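Local coordinates for Abbfa_003403 (Acinetobacter baumannii, PDB 4ZXH), which works as a four-domain nonribosomal peptide synthetase, whose condensation, adenylation, carrier and thioesterase domains probably add an amino acid to a peptide and release the product, at residues Met75-Gln80 against Leu1014-Lys1019; Val233-Glu238 against Gln412-Gly417; Asn274-Ala279 against Met305-Asp310; Pro460-Gly465 against Val804-Met809. All blocks are in the same frame, centred on the assembly; numbering follows the deposited sequence.

Contact 1. Residues Met75-Gln80 against Leu1014-Lys1019; sequences MPANDQ and LVNHLK
In N1016 the first torsion sets CG anti to the carbonyl carbon and beside the backbone N (chi1 -84°). The second (chi2 -81°) then turns the carboxamide so that it lies against the backbone of A77 and N78 instead of pointing out past it. This one side chain carries most of the contact. Its CB sits 3.7 Å from the N78 carbonyl O and 3.8 Å from D79 CA, so the aliphatic root of the residue rests on the peptide between those two residues. Further out, N1016 ND2 passes 3.9 Å from A77 CB, and N1016 OD1 stands 3.8 Å from A77 O, two acceptors that merely lie near each other. ND2 gives a hydrogen bond to the carbonyl O of V1012, one turn back on the same helix. On the other side, the CB of N78 points away from the helix, and N78 OD1 accepts from Q80 N at 2.7 Å, in the carbonyl plane, closing an Asx turn just where the chain leaves strand 73-78. D79, loosely ordered, brings its CB to 4.3 Å from the backbone N of H1017. Here the end of an edge strand of the condensation domain and the turn after it meet helix 1008-1022 of the carrier domain, which starts at S1008, in the pantetheine pocket. With no hydrogen bond or salt bridge across it and 174 Å² buried, the touch is van der Waals packing at the surface, consistent with a carrier that docks at the condensation domain and must also be able to leave it.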
# COMPACT_ATOMS: atom_id res chain seq x y z
N MET A 75 23.46 10.02 19.38
CA MET A 75 23.63 8.87 18.48
C MET A 75 23.72 9.29 17.02
O MET A 75 22.79 9.10 16.25
CB MET A 75 22.48 7.86 18.66
CG MET A 75 22.38 7.26 20.07
SD MET A 75 20.93 6.21 20.34
CE MET A 75 20.91 6.12 22.11
N PRO A 76 24.86 9.86 16.63
CA PRO A 76 25.04 10.38 15.28
C PRO A 76 25.40 9.27 14.30
O PRO A 76 25.83 8.19 14.73
CB PRO A 76 26.20 11.34 15.44
CG PRO A 76 27.05 10.67 16.49
CD PRO A 76 26.10 9.96 17.43
N ALA A 77 25.26 9.55 13.01
CA ALA A 77 25.59 8.56 12.00
C ALA A 77 26.71 9.05 11.11
O ALA A 77 26.79 10.23 10.80
CB ALA A 77 24.37 8.22 11.18
N ASN A 78 27.60 8.13 10.73
CA ASN A 78 28.58 8.36 9.67
C ASN A 78 28.48 7.22 8.63
O ASN A 78 27.56 6.39 8.70
CB ASN A 78 29.99 8.49 10.24
CG ASN A 78 30.44 7.26 11.01
OD1 ASN A 78 30.53 6.17 10.46
ND2 ASN A 78 30.71 7.44 12.29
N ASP A 79 29.39 7.19 7.67
CA ASP A 79 29.32 6.20 6.59
C ASP A 79 29.76 4.80 7.02
O ASP A 79 29.47 3.81 6.34
CB ASP A 79 30.14 6.66 5.38
CG ASP A 79 31.59 6.95 5.73
OD1 ASP A 79 31.93 6.96 6.94
OD2 ASP A 79 32.38 7.18 4.79
N GLN A 80 30.44 4.72 8.16
CA GLN A 80 30.84 3.44 8.75
C GLN A 80 29.77 2.94 9.75
O GLN A 80 29.96 1.93 10.42
CB GLN A 80 32.21 3.56 9.43
N LEU A 1014 24.64 3.26 3.24
CA LEU A 1014 24.50 3.69 1.86
C LEU A 1014 24.20 5.18 1.75
O LEU A 1014 24.88 5.93 1.05
CB LEU A 1014 23.41 2.88 1.17
CG LEU A 1014 23.03 3.37 -0.23
CD1 LEU A 1014 24.24 3.42 -1.08
CD2 LEU A 1014 22.05 2.43 -0.88
N VAL A 1015 23.16 5.62 2.45
CA VAL A 1015 22.73 7.00 2.37
C VAL A 1015 23.80 7.96 2.83
O VAL A 1015 23.99 9.03 2.25
CB VAL A 1015 21.46 7.22 3.18
CG1 VAL A 1015 21.27 8.70 3.48
CG2 VAL A 1015 20.25 6.65 2.42
N ASN A 1016 24.54 7.58 3.86
CA ASN A 1016 25.57 8.47 4.37
C ASN A 1016 26.73 8.60 3.39
O ASN A 1016 27.37 9.65 3.30
CB ASN A 1016 26.05 8.00 5.75
CG ASN A 1016 25.14 8.50 6.87
OD1 ASN A 1016 25.27 9.64 7.32
ND2 ASN A 1016 24.21 7.66 7.31
N HIS A 1017 26.97 7.55 2.62
CA HIS A 1017 27.95 7.61 1.54
C HIS A 1017 27.44 8.48 0.39
O HIS A 1017 28.16 9.35 -0.10
CB HIS A 1017 28.26 6.21 1.03
CG HIS A 1017 29.24 6.20 -0.10
ND1 HIS A 1017 28.88 5.96 -1.41
CD2 HIS A 1017 30.57 6.44 -0.12
CE1 HIS A 1017 29.94 6.03 -2.18
NE2 HIS A 1017 30.98 6.33 -1.42
N LEU A 1018 26.19 8.26 -0.04
CA LEU A 1018 25.61 9.05 -1.12
C LEU A 1018 25.57 10.56 -0.82
O LEU A 1018 25.73 11.37 -1.74
CB LEU A 1018 24.20 8.56 -1.44
CG LEU A 1018 24.21 7.21 -2.15
CD1 LEU A 1018 22.80 6.73 -2.45
CD2 LEU A 1018 25.06 7.30 -3.43
N LYS A 1019 25.35 10.92 0.44
CA LYS A 1019 25.43 12.32 0.87
C LYS A 1019 26.80 12.89 0.53
O LYS A 1019 26.89 13.97 -0.06
CB LYS A 1019 25.18 12.48 2.38
CG LYS A 1019 23.74 12.45 2.85
CD LYS A 1019 23.69 12.73 4.36
CE LYS A 1019 22.30 12.45 4.96
NZ LYS A 1019 22.26 12.58 6.45

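Contact 2. Residues Val233-Glu238 against Gln412-Gly417; sequences VFRVSE and QGELVG
Three backbone hydrogen bonds tie the two segments. F234 N gives to G417 O at 2.9 Å and G417 N returns to F234 O at 3.1 Å, each donor standing above the plane of its carbonyl. V236 N reaches L415 O at 2.9 Å, this time in the plane. F234 and G417 form a hydrogen-bonded antiparallel pair, R235 and V416 the non-hydrogen-bonded one beside it, where R235 CA-H also leans on L415 O.

These are edge strand 229-235 and its neighbour 414-422 in the four-stranded mixed sheet of the condensation domain.

The aromatic contact depends on F234 CG lying between the backbone N and the carbonyl carbon (chi1 61°), which folds the ring back over its partner. G417 CA sits over one face, 4.0 Å from the ring centroid, as a CH-pi contact; V435 and Q439 of helix 428-447 also pack on F234.

Apolar packing continues with V236 and L415, side by side and pointing the same way, CB to CB 4.0 Å.

The E414 carboxylate crosses R235 obliquely, planes 80° apart; its OE1, at the guanidinium edge, stays 4.4 Å from R235 NH1, beyond a salt bridge. S237 OG caps helix 238-249 through V240 N.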
# COMPACT_ATOMS: atom_id res chain seq x y z
N VAL A 233 -7.93 2.49 27.75
CA VAL A 233 -7.73 1.76 29.01
C VAL A 233 -8.99 0.98 29.41
O VAL A 233 -10.10 1.52 29.42
CB VAL A 233 -7.32 2.73 30.14
CG1 VAL A 233 -7.08 1.97 31.44
CG2 VAL A 233 -6.06 3.49 29.72
N PHE A 234 -8.82 -0.30 29.71
CA PHE A 234 -9.95 -1.12 30.15
C PHE A 234 -9.58 -1.88 31.43
O PHE A 234 -8.42 -1.89 31.82
CB PHE A 234 -10.36 -2.10 29.05
CG PHE A 234 -9.27 -3.07 28.67
CD1 PHE A 234 -8.26 -2.70 27.78
CD2 PHE A 234 -9.25 -4.36 29.20
CE1 PHE A 234 -7.25 -3.59 27.44
CE2 PHE A 234 -8.24 -5.26 28.85
CZ PHE A 234 -7.25 -4.87 27.99
N ARG A 235 -10.57 -2.49 32.07
CA ARG A 235 -10.30 -3.36 33.23
C ARG A 235 -11.06 -4.68 33.14
O ARG A 235 -12.23 -4.72 32.75
CB ARG A 235 -10.65 -2.67 34.54
CG ARG A 235 -9.93 -1.37 34.74
CD ARG A 235 -10.37 -0.66 35.98
NE ARG A 235 -10.24 0.77 35.79
CZ ARG A 235 -10.31 1.66 36.77
NH1 ARG A 235 -10.48 1.26 38.03
NH2 ARG A 235 -10.18 2.95 36.48
N VAL A 236 -10.37 -5.76 33.51
CA VAL A 236 -11.00 -7.06 33.59
C VAL A 236 -11.71 -7.26 34.94
O VAL A 236 -11.12 -7.01 36.00
CB VAL A 236 -9.97 -8.17 33.37
CG1 VAL A 236 -10.64 -9.52 33.43
CG2 VAL A 236 -9.27 -7.98 32.04
N SER A 237 -12.97 -7.70 34.91
CA SER A 237 -13.75 -7.87 36.14
C SER A 237 -13.02 -8.76 37.14
O SER A 237 -12.24 -9.63 36.75
CB SER A 237 -15.13 -8.46 35.83
OG SER A 237 -15.06 -9.88 35.74
N GLU A 238 -13.27 -8.53 38.42
CA GLU A 238 -12.53 -9.23 39.46
C GLU A 238 -12.81 -10.73 39.36
O GLU A 238 -11.90 -11.54 39.55
CB GLU A 238 -12.90 -8.69 40.84
CG GLU A 238 -12.29 -9.49 41.99
CD GLU A 238 -12.70 -8.96 43.36
OE1 GLU A 238 -13.87 -9.17 43.74
OE2 GLU A 238 -11.85 -8.35 44.04
N GLN A 412 -7.42 -3.13 42.76
CA GLN A 412 -8.64 -3.51 43.47
C GLN A 412 -9.25 -4.82 42.94
O GLN A 412 -10.48 -5.00 42.92
CB GLN A 412 -9.65 -2.36 43.42
CG GLN A 412 -9.28 -1.20 44.34
CD GLN A 412 -10.36 -0.13 44.46
OE1 GLN A 412 -11.29 -0.05 43.64
NE2 GLN A 412 -10.25 0.70 45.50
N GLY A 413 -8.37 -5.74 42.54
CA GLY A 413 -8.78 -7.06 42.12
C GLY A 413 -8.78 -7.26 40.61
O GLY A 413 -8.63 -8.38 40.13
N GLU A 414 -8.91 -6.15 39.88
CA GLU A 414 -9.11 -6.14 38.44
C GLU A 414 -7.81 -5.96 37.66
O GLU A 414 -7.03 -5.03 37.94
CB GLU A 414 -10.09 -5.02 38.05
CG GLU A 414 -11.48 -5.15 38.66
CD GLU A 414 -12.44 -4.00 38.31
OE1 GLU A 414 -11.99 -2.91 37.88
OE2 GLU A 414 -13.66 -4.20 38.50
N LEU A 415 -7.57 -6.82 36.69
CA LEU A 415 -6.43 -6.65 35.79
C LEU A 415 -6.61 -5.36 34.99
O LEU A 415 -7.72 -5.04 34.54
CB LEU A 415 -6.30 -7.85 34.85
CG LEU A 415 -5.75 -9.16 35.41
CD1 LEU A 415 -5.97 -10.30 34.45
CD2 LEU A 415 -4.28 -9.03 35.71
N VAL A 416 -5.53 -4.61 34.83
CA VAL A 416 -5.61 -3.35 34.09
C VAL A 416 -4.84 -3.46 32.77
O VAL A 416 -3.68 -3.90 32.74
CB VAL A 416 -5.08 -2.16 34.90
CG1 VAL A 416 -4.97 -0.92 34.04
CG2 VAL A 416 -5.98 -1.88 36.07
N GLY A 417 -5.51 -3.06 31.69
CA GLY A 417 -4.95 -3.18 30.36
C GLY A 417 -5.12 -1.94 29.52
O GLY A 417 -6.01 -1.10 29.77

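Contact 3. Residues Asn274-Ala279 against Met305-Asp310; sequences NNLVIA and MDIDAD
The carbonyl O of N274 is gripped twice from the facing segment: by the N-H of I307 at 2.7 Å, lying in the carbonyl plane, and more loosely by the CA-H of D306, with CA 3.5 Å away. Next along, L276 and M305 exchange two bonds as a hydrogen-bonded antiparallel pair, L276 N to M305 O at 3.2 Å and M305 N to L276 O at 3.0 Å, both nearly along the C=O axis. Between these bonds sit N275 and D306, the non-hydrogen-bonded pair. Their side chains emerge on the same face and cross obliquely, amide and carboxylate planes 44° apart. N275 ND2 comes to 3.5 Å from D306 CG without bonding to either oxygen; it instead makes a weak hydrogen bond to H304 NE2.

Strands 275-279 and 302-306 form a small two-stranded ladder of the condensation domain, and A279 carries it on through backbone bonds with I356 and M358, at strand 356-360 of the larger sheet.

The opposite face, with L276 and M305, is apolar. L276 CD1 meets I307 CG1 at 3.7 Å, the two chains crossing; I307 CG1, anti to the carbonyl carbon (chi1 -48°), also lies 3.4 Å from N274 O. F316 of helix 313-329 covers both M305 and I307, while Y264 of helix 255-271 packs on M305. Past the strand, D310 OD1 makes a salt bridge with K452.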
# COMPACT_ATOMS: atom_id res chain seq x y z
N ASN A 274 -5.69 -18.43 9.98
CA ASN A 274 -5.08 -19.45 10.82
C ASN A 274 -3.63 -19.11 11.15
O ASN A 274 -3.09 -19.55 12.15
CB ASN A 274 -5.15 -20.81 10.14
CG ASN A 274 -6.56 -21.24 9.83
OD1 ASN A 274 -7.48 -20.99 10.62
ND2 ASN A 274 -6.76 -21.86 8.67
N ASN A 275 -3.00 -18.33 10.28
CA ASN A 275 -1.61 -17.96 10.49
C ASN A 275 -1.51 -16.53 10.99
O ASN A 275 -1.75 -15.57 10.25
CB ASN A 275 -0.81 -18.16 9.19
CG ASN A 275 -0.61 -19.63 8.85
OD1 ASN A 275 -1.14 -20.13 7.86
ND2 ASN A 275 0.19 -20.31 9.65
N LEU A 276 -1.18 -16.40 12.27
CA LEU A 276 -1.11 -15.10 12.92
C LEU A 276 0.26 -14.89 13.55
O LEU A 276 0.82 -15.82 14.14
CB LEU A 276 -2.18 -14.97 13.98
CG LEU A 276 -3.58 -15.34 13.55
CD1 LEU A 276 -4.41 -15.74 14.78
CD2 LEU A 276 -4.20 -14.17 12.84
N VAL A 277 0.78 -13.67 13.44
CA VAL A 277 2.02 -13.32 14.14
C VAL A 277 1.80 -12.24 15.19
O VAL A 277 1.14 -11.24 14.92
CB VAL A 277 3.10 -12.84 13.17
CG1 VAL A 277 4.37 -12.50 13.92
CG2 VAL A 277 3.39 -13.90 12.14
N ILE A 278 2.34 -12.45 16.39
CA ILE A 278 2.29 -11.45 17.45
C ILE A 278 3.69 -11.19 18.02
O ILE A 278 4.38 -12.12 18.43
CB ILE A 278 1.38 -11.89 18.61
CG1 ILE A 278 -0.07 -12.00 18.13
CG2 ILE A 278 1.44 -10.89 19.75
CD1 ILE A 278 -1.04 -12.22 19.26
N ALA A 279 4.10 -9.92 18.05
CA ALA A 279 5.41 -9.55 18.59
C ALA A 279 5.33 -9.43 20.11
O ALA A 279 4.36 -8.89 20.61
CB ALA A 279 5.92 -8.24 17.98
N MET A 305 2.01 -18.33 15.17
CA MET A 305 1.20 -19.50 15.54
C MET A 305 0.37 -19.97 14.36
O MET A 305 -0.24 -19.17 13.66
CB MET A 305 0.23 -19.18 16.70
CG MET A 305 0.86 -18.91 18.07
SD MET A 305 1.56 -20.34 18.87
CE MET A 305 0.23 -21.53 18.62
N ASP A 306 0.32 -21.27 14.14
CA ASP A 306 -0.65 -21.81 13.21
C ASP A 306 -1.83 -22.29 14.02
O ASP A 306 -1.76 -23.34 14.65
CB ASP A 306 -0.05 -22.93 12.37
CG ASP A 306 -0.91 -23.28 11.16
OD1 ASP A 306 -2.08 -22.84 11.11
OD2 ASP A 306 -0.41 -23.98 10.25
N ILE A 307 -2.90 -21.50 14.05
CA ILE A 307 -4.13 -21.88 14.75
C ILE A 307 -4.78 -23.10 14.13
O ILE A 307 -5.00 -23.14 12.92
CB ILE A 307 -5.20 -20.78 14.75
CG1 ILE A 307 -4.60 -19.44 15.15
CG2 ILE A 307 -6.35 -21.16 15.67
CD1 ILE A 307 -4.05 -19.45 16.51
N ASP A 308 -5.07 -24.08 14.98
CA ASP A 308 -5.91 -25.21 14.60
C ASP A 308 -7.25 -25.09 15.34
O ASP A 308 -7.33 -25.38 16.53
CB ASP A 308 -5.18 -26.52 14.95
CG ASP A 308 -6.01 -27.76 14.64
OD1 ASP A 308 -6.97 -27.69 13.84
OD2 ASP A 308 -5.67 -28.81 15.21
N ALA A 309 -8.30 -24.66 14.63
CA ALA A 309 -9.61 -24.41 15.25
C ALA A 309 -10.21 -25.63 15.94
O ALA A 309 -11.16 -25.52 16.71
CB ALA A 309 -10.59 -23.88 14.21
N ASP A 310 -9.64 -26.80 15.66
CA ASP A 310 -10.12 -28.05 16.20
C ASP A 310 -9.60 -28.26 17.62
O ASP A 310 -10.19 -29.00 18.40
CB ASP A 310 -9.69 -29.20 15.28
CG ASP A 310 -10.39 -30.51 15.60
OD1 ASP A 310 -11.46 -30.49 16.25
OD2 ASP A 310 -9.87 -31.57 15.18

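Contact 4. Residues Pro460-Gly465 against Val804-Met809; sequences PDYKDG and VPPGVM
A proline-rich type II beta turn, P805 to V808, forms the adenylation-domain side of this contact, just ahead of strand 809-816. Facing it is the loop 460-465, which lies between helices 428-447 and 483-494. The turn's own V808 N to P805 O bond is weak; G807 and V808 both face L855, making a G1 bulge.

Y462 spans the gap. With CG anti to the carbonyl carbon (chi1 -65°), the ring points its tip at the turn, and OH donates to V804 O at 2.7 Å, in the plane of that carbonyl and close to the plane of the ring. The same OH lies 3.5 Å from P806 CD, tip to tip. P460 meets P806 tip to tip as well, P460 CD 3.8 Å from P806 CD, while P460 O lies 3.4 Å above the plane of the Y462 ring, displaced toward its rim.

L855 packs on both Y462 and V804, and N433, from helix 428-447, gives its ND2 to P806 O, a second polar tie nearby. With 146 Å² buried, the phenol-to-carbonyl bond is the one directional link between the two segments and probably helps set where 460-465 meets the turn, the proline rings adding modest apolar packing around it.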
# COMPACT_ATOMS: atom_id res chain seq x y z
N PRO A 460 -21.68 -10.96 20.80
CA PRO A 460 -22.61 -10.57 21.87
C PRO A 460 -23.89 -11.37 21.74
O PRO A 460 -24.23 -11.75 20.62
CB PRO A 460 -22.87 -9.08 21.59
CG PRO A 460 -21.76 -8.64 20.64
CD PRO A 460 -21.40 -9.86 19.86
N ASP A 461 -24.58 -11.67 22.83
CA ASP A 461 -25.85 -12.37 22.69
C ASP A 461 -26.89 -11.36 22.24
O ASP A 461 -27.31 -10.49 23.01
CB ASP A 461 -26.27 -13.06 24.00
CG ASP A 461 -27.40 -14.06 23.80
OD1 ASP A 461 -28.22 -13.89 22.86
OD2 ASP A 461 -27.48 -15.03 24.58
N TYR A 462 -27.29 -11.46 20.98
CA TYR A 462 -28.16 -10.48 20.36
C TYR A 462 -29.59 -10.62 20.84
O TYR A 462 -30.14 -11.72 20.82
CB TYR A 462 -28.11 -10.62 18.85
CG TYR A 462 -26.76 -10.31 18.25
CD1 TYR A 462 -26.30 -9.00 18.18
CD2 TYR A 462 -25.94 -11.31 17.74
CE1 TYR A 462 -25.07 -8.69 17.62
CE2 TYR A 462 -24.70 -11.01 17.17
CZ TYR A 462 -24.28 -9.69 17.11
OH TYR A 462 -23.06 -9.37 16.56
N LYS A 463 -30.18 -9.50 21.25
CA LYS A 463 -31.44 -9.50 22.00
C LYS A 463 -32.64 -10.04 21.22
O LYS A 463 -33.11 -11.15 21.48
CB LYS A 463 -31.75 -8.08 22.51
N ASP A 464 -33.14 -9.24 20.27
CA ASP A 464 -34.33 -9.63 19.51
C ASP A 464 -33.98 -10.35 18.23
O ASP A 464 -34.52 -10.03 17.17
CB ASP A 464 -35.20 -8.40 19.19
CG ASP A 464 -35.98 -7.89 20.40
OD1 ASP A 464 -36.10 -8.63 21.41
OD2 ASP A 464 -36.50 -6.76 20.33
N GLY A 465 -33.08 -11.33 18.31
CA GLY A 465 -32.70 -12.12 17.15
C GLY A 465 -32.24 -11.31 15.94
O GLY A 465 -32.60 -11.64 14.81
N VAL A 804 -22.37 -13.15 13.24
CA VAL A 804 -20.98 -12.75 13.47
C VAL A 804 -20.86 -11.62 14.50
O VAL A 804 -21.82 -10.87 14.72
CB VAL A 804 -20.30 -12.31 12.16
CG1 VAL A 804 -20.30 -13.45 11.17
CG2 VAL A 804 -20.97 -11.08 11.59
N PRO A 805 -19.70 -11.50 15.16
CA PRO A 805 -19.50 -10.35 16.04
C PRO A 805 -19.35 -9.09 15.21
O PRO A 805 -19.04 -9.20 14.02
CB PRO A 805 -18.20 -10.67 16.79
CG PRO A 805 -17.88 -12.10 16.45
CD PRO A 805 -18.54 -12.41 15.16
N PRO A 806 -19.57 -7.90 15.80
CA PRO A 806 -19.32 -6.69 15.00
C PRO A 806 -17.86 -6.61 14.53
O PRO A 806 -16.98 -7.18 15.18
CB PRO A 806 -19.65 -5.56 15.98
CG PRO A 806 -20.56 -6.19 17.01
CD PRO A 806 -20.09 -7.60 17.14
N GLY A 807 -17.63 -5.95 13.40
CA GLY A 807 -16.29 -5.77 12.86
C GLY A 807 -15.79 -6.95 12.04
O GLY A 807 -14.68 -6.91 11.51
N VAL A 808 -16.62 -7.98 11.92
CA VAL A 808 -16.23 -9.25 11.32
C VAL A 808 -16.92 -9.45 9.95
O VAL A 808 -17.99 -8.90 9.70
CB VAL A 808 -16.57 -10.42 12.29
CG1 VAL A 808 -16.22 -11.79 11.70
CG2 VAL A 808 -15.87 -10.21 13.62
N MET A 809 -16.31 -10.24 9.06
CA MET A 809 -16.94 -10.47 7.76
C MET A 809 -17.64 -11.81 7.66
O MET A 809 -17.25 -12.80 8.30
CB MET A 809 -15.90 -10.31 6.65
CG MET A 809 -15.26 -8.94 6.68
SD MET A 809 -14.95 -8.27 5.05
CE MET A 809 -16.54 -8.54 4.29

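Contacts 2 and 3 both lie within the condensation domain, their centres about 26 Å apart, and are bridged by strand 356-360, which belongs to the sheet of contact 2 and bonds to A279 of contact 3. Contact 4, about 23 Å (centre to centre) from contact 3, joins loop 460-465 to the adenylation domain; helix 428-447 packs on F234 in contact 2 and bonds P806 in contact 4 through N433. Along the chain, contact 3 nests inside contact 2, contact 4 follows, and contact 1 encloses them all. Contacts 1 and 4, centres about 54 Å apart across the chain's centre, thus join the condensation domain to the carrier and adenylation domains at two distant places.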